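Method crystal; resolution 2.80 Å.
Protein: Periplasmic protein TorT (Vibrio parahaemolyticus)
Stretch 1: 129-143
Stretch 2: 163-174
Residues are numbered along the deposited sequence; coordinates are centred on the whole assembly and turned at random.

Stretch 1 (129-143) RHPKGSGKTNIALLL
Stretch 2, residues 163-174: KNSDIHIVDSFW

Two parallel strands, 137-142 and 167-172, form the contact, their axes crossing at -42° and approaching to 4.4 Å; together the stretches bury 1038 Å². The register pairs Thr137 with Ile167 (CA to CA 4.7 Å), Asn138 with His168 (4.8 Å) and Leu141 with Ser172 (4.4 Å).

A backbone ladder sets this register. Thr137 N donates to Asp166 O (2.9 Å), His168 N to Thr137 O (2.7 Å), Ile139 N to His168 O (2.7 Å) and Val170 N to Ile139 O (2.8 Å). Val170, at phi/psi -66/-44, departs from extended geometry, so the next rung advances one residue: Leu141 N reaches Asp171 O (3.1 Å), and Phe173 N returns to Leu141 O (2.9 Å). Ser172, chi1 t, adds OG to Leu141 O (3.2 Å), its short side chain reaching the carbonyl directly.

Apolar packing covers the face carrying Thr137, Ile139, Leu141, Ile167 and Ile169. Ile139 (t, t) sets CG2 4.0 Å from both Ile167 CG2 and Ile169 CG1; Leu141 (m, t) brings CD1 to 3.7 Å from Ile169 CD1. Ile167 and Ile169 are both m, t. Beta-branched residues suit these extended backbones. Beyond, Leu142 CD2 meets Phe173 CB at 3.5 Å, near the edge of the ring, and Leu143 CB lies 3.8 Å from Trp174 CZ3.

On the other face, Asn138 (chi1 m) places CB 3.3 Å from Val170 CG2, while the extended Lys136 (all t) carries NZ over one face of the His168 ring.

Charge closes the leading end. A type II turn, Pro131 to Ser134, passes Asp166; Lys132 NZ (Lys132 t, p, t, t) forms a salt bridge with Asp166 OD1, modelled at 2.6 Å, though the place of OD1 is less sure. Gly133 at 94/-31 and Gly135 at 134/118 occupy conformations that call for glycine. Thr137, chi1 m, ties OG1 to Gly135 O (2.9 Å).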

ATOM      1  N   ARG D 129     -27.740  36.248 -13.757  1.00 76.69           N
ATOM      2  CA  ARG D 129     -28.730  35.561 -12.944  1.00 75.59           C
ATOM      3  C   ARG D 129     -28.947  36.377 -11.670  1.00 75.77           C
ATOM      4  O   ARG D 129     -29.911  36.176 -10.936  1.00 74.47           O
ATOM      5  CB  ARG D 129     -28.204  34.167 -12.602  1.00 74.51           C
ATOM      6  CG  ARG D 129     -29.193  33.242 -11.924  1.00 73.62           C
ATOM      7  CD  ARG D 129     -28.456  32.095 -11.233  1.00 71.42           C
ATOM      8  NE  ARG D 129     -29.364  31.068 -10.730  1.00 68.90           N
ATOM      9  CZ  ARG D 129     -30.110  30.301 -11.514  1.00 68.71           C
ATOM     10  NH1 ARG D 129     -30.044  30.455 -12.825  1.00 70.19           N
ATOM     11  NH2 ARG D 129     -30.919  29.388 -10.994  1.00 67.70           N
ATOM     12  N   HIS D 130     -28.031  37.307 -11.423  1.00 76.28           N
ATOM     13  CA  HIS D 130     -28.083  38.155 -10.243  1.00 77.11           C
ATOM     14  C   HIS D 130     -27.575  39.549 -10.547  1.00 78.12           C
ATOM     15  O   HIS D 130     -26.572  40.006  -9.989  1.00 77.34           O
ATOM     16  CB  HIS D 130     -27.264  37.531  -9.121  1.00 77.13           C
ATOM     17  CG  HIS D 130     -27.936  36.364  -8.483  1.00 78.00           C
ATOM     18  ND1 HIS D 130     -29.015  36.506  -7.639  1.00 78.13           N
ATOM     19  CD2 HIS D 130     -27.730  35.033  -8.615  1.00 79.20           C
ATOM     20  CE1 HIS D 130     -29.445  35.310  -7.275  1.00 80.27           C
ATOM     21  NE2 HIS D 130     -28.683  34.399  -7.854  1.00 80.19           N
ATOM     22  N   PRO D 131     -28.269  40.248 -11.450  1.00 79.26           N
ATOM     23  CA  PRO D 131     -27.898  41.606 -11.844  1.00 79.68           C
ATOM     24  C   PRO D 131     -27.793  42.526 -10.641  1.00 79.69           C
ATOM     25  O   PRO D 131     -28.453  42.309  -9.623  1.00 79.21           O
ATOM     26  CB  PRO D 131     -29.028  42.005 -12.785  1.00 79.75           C
ATOM     27  CG  PRO D 131     -29.398  40.687 -13.422  1.00 80.39           C
ATOM     28  CD  PRO D 131     -29.428  39.774 -12.229  1.00 79.51           C
ATOM     29  N   LYS D 132     -26.953  43.548 -10.764  1.00 79.99           N
ATOM     30  CA  LYS D 132     -26.772  44.506  -9.687  1.00 80.73           C
ATOM     31  C   LYS D 132     -28.134  44.876  -9.124  1.00 81.34           C
ATOM     32  O   LYS D 132     -29.048  45.244  -9.863  1.00 81.42           O
ATOM     33  CB  LYS D 132     -26.070  45.768 -10.198  1.00 80.81           C
ATOM     34  CG  LYS D 132     -25.817  46.811  -9.119  1.00 81.27           C
ATOM     35  CD  LYS D 132     -24.914  46.247  -8.035  1.00 81.14           C
ATOM     36  CE  LYS D 132     -24.880  47.140  -6.810  1.00 81.19           C
ATOM     37  NZ  LYS D 132     -24.061  46.532  -5.722  1.00 81.68           N
ATOM     38  N   GLY D 133     -28.266  44.760  -7.809  1.00 82.10           N
ATOM     39  CA  GLY D 133     -29.517  45.093  -7.161  1.00 81.34           C
ATOM     40  C   GLY D 133     -30.413  43.890  -6.984  1.00 81.26           C
ATOM     41  O   GLY D 133     -31.178  43.826  -6.031  1.00 81.05           O
ATOM     42  N   SER D 134     -30.324  42.931  -7.894  1.00 81.96           N
ATOM     43  CA  SER D 134     -31.161  41.741  -7.801  1.00 83.73           C
ATOM     44  C   SER D 134     -31.221  41.203  -6.364  1.00 83.60           C
ATOM     45  O   SER D 134     -32.219  40.599  -5.955  1.00 82.92           O
ATOM     46  CB  SER D 134     -30.636  40.659  -8.750  1.00 84.36           C
ATOM     47  OG  SER D 134     -31.432  39.484  -8.679  1.00 86.34           O
ATOM     48  N   GLY D 135     -30.150  41.445  -5.606  1.00 83.48           N
ATOM     49  CA  GLY D 135     -30.069  40.986  -4.229  1.00 82.13           C
ATOM     50  C   GLY D 135     -28.723  40.344  -3.942  1.00 81.56           C
ATOM     51  O   GLY D 135     -28.382  39.333  -4.560  1.00 81.75           O
ATOM     52  N   LYS D 136     -27.959  40.921  -3.016  1.00 80.28           N
ATOM     53  CA  LYS D 136     -26.644  40.390  -2.666  1.00 79.54           C
ATOM     54  C   LYS D 136     -26.611  38.871  -2.645  1.00 79.39           C
ATOM     55  O   LYS D 136     -27.341  38.234  -1.890  1.00 79.98           O
ATOM     56  CB  LYS D 136     -26.193  40.914  -1.304  1.00 79.84           C
ATOM     57  CG  LYS D 136     -24.932  40.230  -0.793  1.00 79.87           C
ATOM     58  CD  LYS D 136     -24.270  41.008   0.329  1.00 80.05           C
ATOM     59  CE  LYS D 136     -22.981  40.327   0.767  1.00 79.56           C
ATOM     60  NZ  LYS D 136     -22.252  41.148   1.764  1.00 79.81           N
ATOM     61  N   THR D 137     -25.749  38.294  -3.475  1.00 78.62           N
ATOM     62  CA  THR D 137     -25.621  36.848  -3.565  1.00 77.68           C
ATOM     63  C   THR D 137     -24.220  36.415  -3.139  1.00 77.44           C
ATOM     64  O   THR D 137     -23.236  36.745  -3.798  1.00 78.04           O
ATOM     65  CB  THR D 137     -25.891  36.373  -5.014  1.00 77.29           C
ATOM     66  OG1 THR D 137     -27.181  36.832  -5.437  1.00 76.53           O
ATOM     67  CG2 THR D 137     -25.853  34.858  -5.105  1.00 76.95           C
ATOM     68  N   ASN D 138     -24.131  35.683  -2.032  1.00 77.38           N
ATOM     69  CA  ASN D 138     -22.843  35.206  -1.533  1.00 76.98           C
ATOM     70  C   ASN D 138     -22.433  33.926  -2.252  1.00 75.75           C
ATOM     71  O   ASN D 138     -23.192  32.954  -2.311  1.00 75.11           O
ATOM     72  CB  ASN D 138     -22.901  34.973  -0.019  1.00 78.25           C
ATOM     73  CG  ASN D 138     -23.027  36.273   0.763  1.00 80.40           C
ATOM     74  OD1 ASN D 138     -22.236  37.197   0.578  1.00 81.65           O
ATOM     75  ND2 ASN D 138     -24.021  36.347   1.640  1.00 82.71           N
ATOM     76  N   ILE D 139     -21.223  33.938  -2.802  1.00 74.11           N
ATOM     77  CA  ILE D 139     -20.712  32.802  -3.556  1.00 72.76           C
ATOM     78  C   ILE D 139     -19.382  32.282  -2.983  1.00 70.08           C
ATOM     79  O   ILE D 139     -18.642  33.021  -2.324  1.00 68.28           O
ATOM     80  CB  ILE D 139     -20.539  33.210  -5.048  1.00 74.17           C
ATOM     81  CG1 ILE D 139     -20.274  31.975  -5.907  1.00 75.54           C
ATOM     82  CG2 ILE D 139     -19.398  34.229  -5.185  1.00 75.00           C
ATOM     83  CD1 ILE D 139     -19.953  32.289  -7.356  1.00 76.72           C
ATOM     84  N   ALA D 140     -19.087  31.010  -3.240  1.00 67.16           N
ATOM     85  CA  ALA D 140     -17.856  30.386  -2.751  1.00 65.61           C
ATOM     86  C   ALA D 140     -16.977  29.888  -3.891  1.00 63.57           C
ATOM     87  O   ALA D 140     -17.432  29.115  -4.724  1.00 63.43           O
ATOM     88  CB  ALA D 140     -18.198  29.226  -1.824  1.00 65.10           C
ATOM     89  N   LEU D 141     -15.712  30.307  -3.901  1.00 62.03           N
ATOM     90  CA  LEU D 141     -14.766  29.919  -4.952  1.00 61.15           C
ATOM     91  C   LEU D 141     -13.859  28.732  -4.647  1.00 59.27           C
ATOM     92  O   LEU D 141     -13.000  28.822  -3.792  1.00 58.29           O
ATOM     93  CB  LEU D 141     -13.883  31.118  -5.333  1.00 61.62           C
ATOM     94  CG  LEU D 141     -14.428  32.112  -6.366  1.00 61.16           C
ATOM     95  CD1 LEU D 141     -13.541  33.357  -6.428  1.00 60.48           C
ATOM     96  CD2 LEU D 141     -14.486  31.426  -7.720  1.00 59.19           C
ATOM     97  N   LEU D 142     -14.048  27.627  -5.360  1.00 59.10           N
ATOM     98  CA  LEU D 142     -13.211  26.441  -5.174  1.00 60.72           C
ATOM     99  C   LEU D 142     -12.593  26.070  -6.520  1.00 62.23           C
ATOM    100  O   LEU D 142     -12.902  25.033  -7.106  1.00 62.35           O
ATOM    101  CB  LEU D 142     -14.032  25.267  -4.636  1.00 58.46           C
ATOM    102  CG  LEU D 142     -14.810  25.495  -3.335  1.00 57.65           C
ATOM    103  CD1 LEU D 142     -15.418  24.172  -2.903  1.00 55.60           C
ATOM    104  CD2 LEU D 142     -13.906  26.050  -2.249  1.00 54.75           C
ATOM    105  N   LEU D 143     -11.700  26.930  -6.989  1.00 64.63           N
ATOM    106  CA  LEU D 143     -11.039  26.768  -8.273  1.00 67.95           C
ATOM    107  C   LEU D 143     -10.029  25.636  -8.365  1.00 71.29           C
ATOM    108  O   LEU D 143     -10.157  24.759  -9.216  1.00 71.25           O
ATOM    109  CB  LEU D 143     -10.384  28.092  -8.658  1.00 66.80           C
ATOM    110  CG  LEU D 143     -11.416  29.225  -8.683  1.00 65.38           C
ATOM    111  CD1 LEU D 143     -10.737  30.557  -8.991  1.00 64.46           C
ATOM    112  CD2 LEU D 143     -12.496  28.888  -9.708  1.00 63.01           C
ATOM    113  N   LYS D 163     -17.790  41.568 -11.620  1.00 93.71           N
ATOM    114  CA  LYS D 163     -17.639  42.817 -10.873  1.00 95.24           C
ATOM    115  C   LYS D 163     -18.818  43.771 -10.734  1.00 95.78           C
ATOM    116  O   LYS D 163     -19.199  44.110  -9.610  1.00 96.34           O
ATOM    117  CB  LYS D 163     -16.407  43.592 -11.354  1.00 95.37           C
ATOM    118  CG  LYS D 163     -16.555  44.407 -12.618  1.00 95.44           C
ATOM    119  CD  LYS D 163     -15.308  45.259 -12.776  1.00 95.44           C
ATOM    120  CE  LYS D 163     -15.376  46.177 -13.971  1.00 95.77           C
ATOM    121  NZ  LYS D 163     -14.125  46.977 -14.063  1.00 96.10           N
ATOM    122  N   ASN D 164     -19.400  44.215 -11.842  1.00 95.57           N
ATOM    123  CA  ASN D 164     -20.517  45.144 -11.738  1.00 95.69           C
ATOM    124  C   ASN D 164     -21.861  44.432 -11.660  1.00 94.78           C
ATOM    125  O   ASN D 164     -22.645  44.432 -12.607  1.00 95.33           O
ATOM    126  CB  ASN D 164     -20.497  46.138 -12.904  1.00 97.69           C
ATOM    127  CG  ASN D 164     -19.252  47.023 -12.903  1.00 98.73           C
ATOM    128  OD1 ASN D 164     -18.901  47.626 -11.885  1.00 99.07           O
ATOM    129  ND2 ASN D 164     -18.586  47.111 -14.050  1.00 99.11           N
ATOM    130  N   SER D 165     -22.114  43.822 -10.509  1.00 93.42           N
ATOM    131  CA  SER D 165     -23.354  43.104 -10.269  1.00 92.20           C
ATOM    132  C   SER D 165     -23.484  42.852  -8.771  1.00 91.72           C
ATOM    133  O   SER D 165     -22.615  43.249  -7.994  1.00 91.98           O
ATOM    134  CB  SER D 165     -23.364  41.783 -11.041  1.00 91.96           C
ATOM    135  OG  SER D 165     -22.214  41.013 -10.753  1.00 91.42           O
ATOM    136  N   ASP D 166     -24.566  42.196  -8.364  1.00 90.60           N
ATOM    137  CA  ASP D 166     -24.785  41.929  -6.948  1.00 89.14           C
ATOM    138  C   ASP D 166     -24.380  40.518  -6.519  1.00 87.07           C
ATOM    139  O   ASP D 166     -25.171  39.757  -5.960  1.00 86.63           O
ATOM    140  CB  ASP D 166     -26.250  42.218  -6.590  1.00 90.32           C
ATOM    141  CG  ASP D 166     -26.408  43.507  -5.785  1.00 90.95           C
ATOM    142  OD1 ASP D 166     -25.612  44.449  -5.994  1.00 89.07           O
ATOM    143  OD2 ASP D 166     -27.333  43.579  -4.946  1.00 91.29           O
ATOM    144  N   ILE D 167     -23.123  40.189  -6.787  1.00 84.45           N
ATOM    145  CA  ILE D 167     -22.565  38.897  -6.436  1.00 81.53           C
ATOM    146  C   ILE D 167     -21.337  39.144  -5.570  1.00 81.42           C
ATOM    147  O   ILE D 167     -20.394  39.808  -6.003  1.00 81.61           O
ATOM    148  CB  ILE D 167     -22.180  38.114  -7.706  1.00 79.01           C
ATOM    149  CG1 ILE D 167     -23.451  37.587  -8.367  1.00 76.29           C
ATOM    150  CG2 ILE D 167     -21.220  36.987  -7.369  1.00 77.95           C
ATOM    151  CD1 ILE D 167     -23.220  36.897  -9.660  1.00 74.96           C
ATOM    152  N   HIS D 168     -21.368  38.630  -4.343  1.00 80.22           N
ATOM    153  CA  HIS D 168     -20.264  38.793  -3.403  1.00 79.14           C
ATOM    154  C   HIS D 168     -19.545  37.460  -3.228  1.00 79.08           C
ATOM    155  O   HIS D 168     -20.165  36.398  -3.300  1.00 78.38           O
ATOM    156  CB  HIS D 168     -20.795  39.256  -2.040  1.00 78.81           C
ATOM    157  CG  HIS D 168     -19.721  39.594  -1.052  1.00 78.47           C
ATOM    158  ND1 HIS D 168     -19.004  40.770  -1.112  1.00 79.60           N
ATOM    159  CD2 HIS D 168     -19.233  38.910   0.011  1.00 78.27           C
ATOM    160  CE1 HIS D 168     -18.122  40.796  -0.128  1.00 78.61           C
ATOM    161  NE2 HIS D 168     -18.239  39.678   0.567  1.00 78.60           N
ATOM    162  N   ILE D 169     -18.234  37.519  -3.013  1.00 79.00           N
ATOM    163  CA  ILE D 169     -17.450  36.310  -2.791  1.00 78.10           C
ATOM    164  C   ILE D 169     -17.227  36.205  -1.281  1.00 78.45           C
ATOM    165  O   ILE D 169     -16.606  37.085  -0.675  1.00 77.70           O
ATOM    166  CB  ILE D 169     -16.080  36.372  -3.503  1.00 76.61           C
ATOM    167  CG1 ILE D 169     -16.269  36.697  -4.985  1.00 76.56           C
ATOM    168  CG2 ILE D 169     -15.375  35.031  -3.390  1.00 75.81           C
ATOM    169  CD1 ILE D 169     -14.967  36.751  -5.770  1.00 75.45           C
ATOM    170  N   VAL D 170     -17.765  35.152  -0.670  1.00 78.53           N
ATOM    171  CA  VAL D 170     -17.609  34.959   0.766  1.00 78.33           C
ATOM    172  C   VAL D 170     -16.140  34.696   1.026  1.00 78.14           C
ATOM    173  O   VAL D 170     -15.555  35.236   1.964  1.00 78.37           O
ATOM    174  CB  VAL D 170     -18.430  33.760   1.267  1.00 78.14           C
ATOM    175  CG1 VAL D 170     -18.180  33.536   2.748  1.00 77.38           C
ATOM    176  CG2 VAL D 170     -19.902  34.011   1.020  1.00 78.72           C
ATOM    177  N   ASP D 171     -15.552  33.857   0.182  1.00 77.96           N
ATOM    178  CA  ASP D 171     -14.144  33.527   0.287  1.00 78.10           C
ATOM    179  C   ASP D 171     -13.746  32.571  -0.829  1.00 76.62           C
ATOM    180  O   ASP D 171     -14.548  32.241  -1.706  1.00 75.40           O
ATOM    181  CB  ASP D 171     -13.828  32.900   1.651  1.00 81.31           C
ATOM    182  CG  ASP D 171     -12.484  33.372   2.217  1.00 83.84           C
ATOM    183  OD1 ASP D 171     -12.032  32.805   3.234  1.00 84.66           O
ATOM    184  OD2 ASP D 171     -11.883  34.317   1.649  1.00 83.31           O
ATOM    185  N   SER D 172     -12.496  32.132  -0.787  1.00 75.43           N
ATOM    186  CA  SER D 172     -11.975  31.226  -1.792  1.00 74.91           C
ATOM    187  C   SER D 172     -11.034  30.217  -1.140  1.00 74.07           C
ATOM    188  O   SER D 172     -10.189  30.587  -0.329  1.00 74.50           O
ATOM    189  CB  SER D 172     -11.232  32.023  -2.864  1.00 74.99           C
ATOM    190  OG  SER D 172     -10.840  31.190  -3.942  1.00 76.76           O
ATOM    191  N   PHE D 173     -11.186  28.945  -1.494  1.00 72.34           N
ATOM    192  CA  PHE D 173     -10.341  27.901  -0.940  1.00 71.62           C
ATOM    193  C   PHE D 173      -9.528  27.201  -2.011  1.00 70.67           C
ATOM    194  O   PHE D 173     -10.065  26.673  -2.979  1.00 69.20           O
ATOM    195  CB  PHE D 173     -11.186  26.880  -0.168  1.00 72.74           C
ATOM    196  CG  PHE D 173     -11.995  27.486   0.935  1.00 74.26           C
ATOM    197  CD1 PHE D 173     -13.306  27.889   0.713  1.00 74.28           C
ATOM    198  CD2 PHE D 173     -11.415  27.752   2.169  1.00 74.43           C
ATOM    199  CE1 PHE D 173     -14.027  28.547   1.701  1.00 73.56           C
ATOM    200  CE2 PHE D 173     -12.131  28.411   3.163  1.00 74.33           C
ATOM    201  CZ  PHE D 173     -13.436  28.811   2.926  1.00 73.85           C
ATOM    202  N   TRP D 174      -8.218  27.195  -1.817  1.00 70.84           N
ATOM    203  CA  TRP D 174      -7.313  26.569  -2.757  1.00 70.97           C
ATOM    204  C   TRP D 174      -6.881  25.197  -2.259  1.00 69.80           C
ATOM    205  O   TRP D 174      -6.818  24.952  -1.061  1.00 69.80           O
ATOM    206  CB  TRP D 174      -6.098  27.468  -2.960  1.00 73.79           C
ATOM    207  CG  TRP D 174      -6.469  28.892  -3.205  1.00 76.87           C
ATOM    208  CD1 TRP D 174      -6.517  29.905  -2.284  1.00 77.49           C
ATOM    209  CD2 TRP D 174      -6.899  29.457  -4.446  1.00 78.89           C
ATOM    210  NE1 TRP D 174      -6.953  31.065  -2.878  1.00 79.33           N
ATOM    211  CE2 TRP D 174      -7.196  30.820  -4.205  1.00 80.17           C
ATOM    212  CE3 TRP D 174      -7.063  28.946  -5.741  1.00 79.69           C
ATOM    213  CZ2 TRP D 174      -7.651  31.681  -5.217  1.00 80.71           C
ATOM    214  CZ3 TRP D 174      -7.516  29.802  -6.745  1.00 81.16           C
ATOM    215  CH2 TRP D 174      -7.804  31.156  -6.476  1.00 80.48           C
TER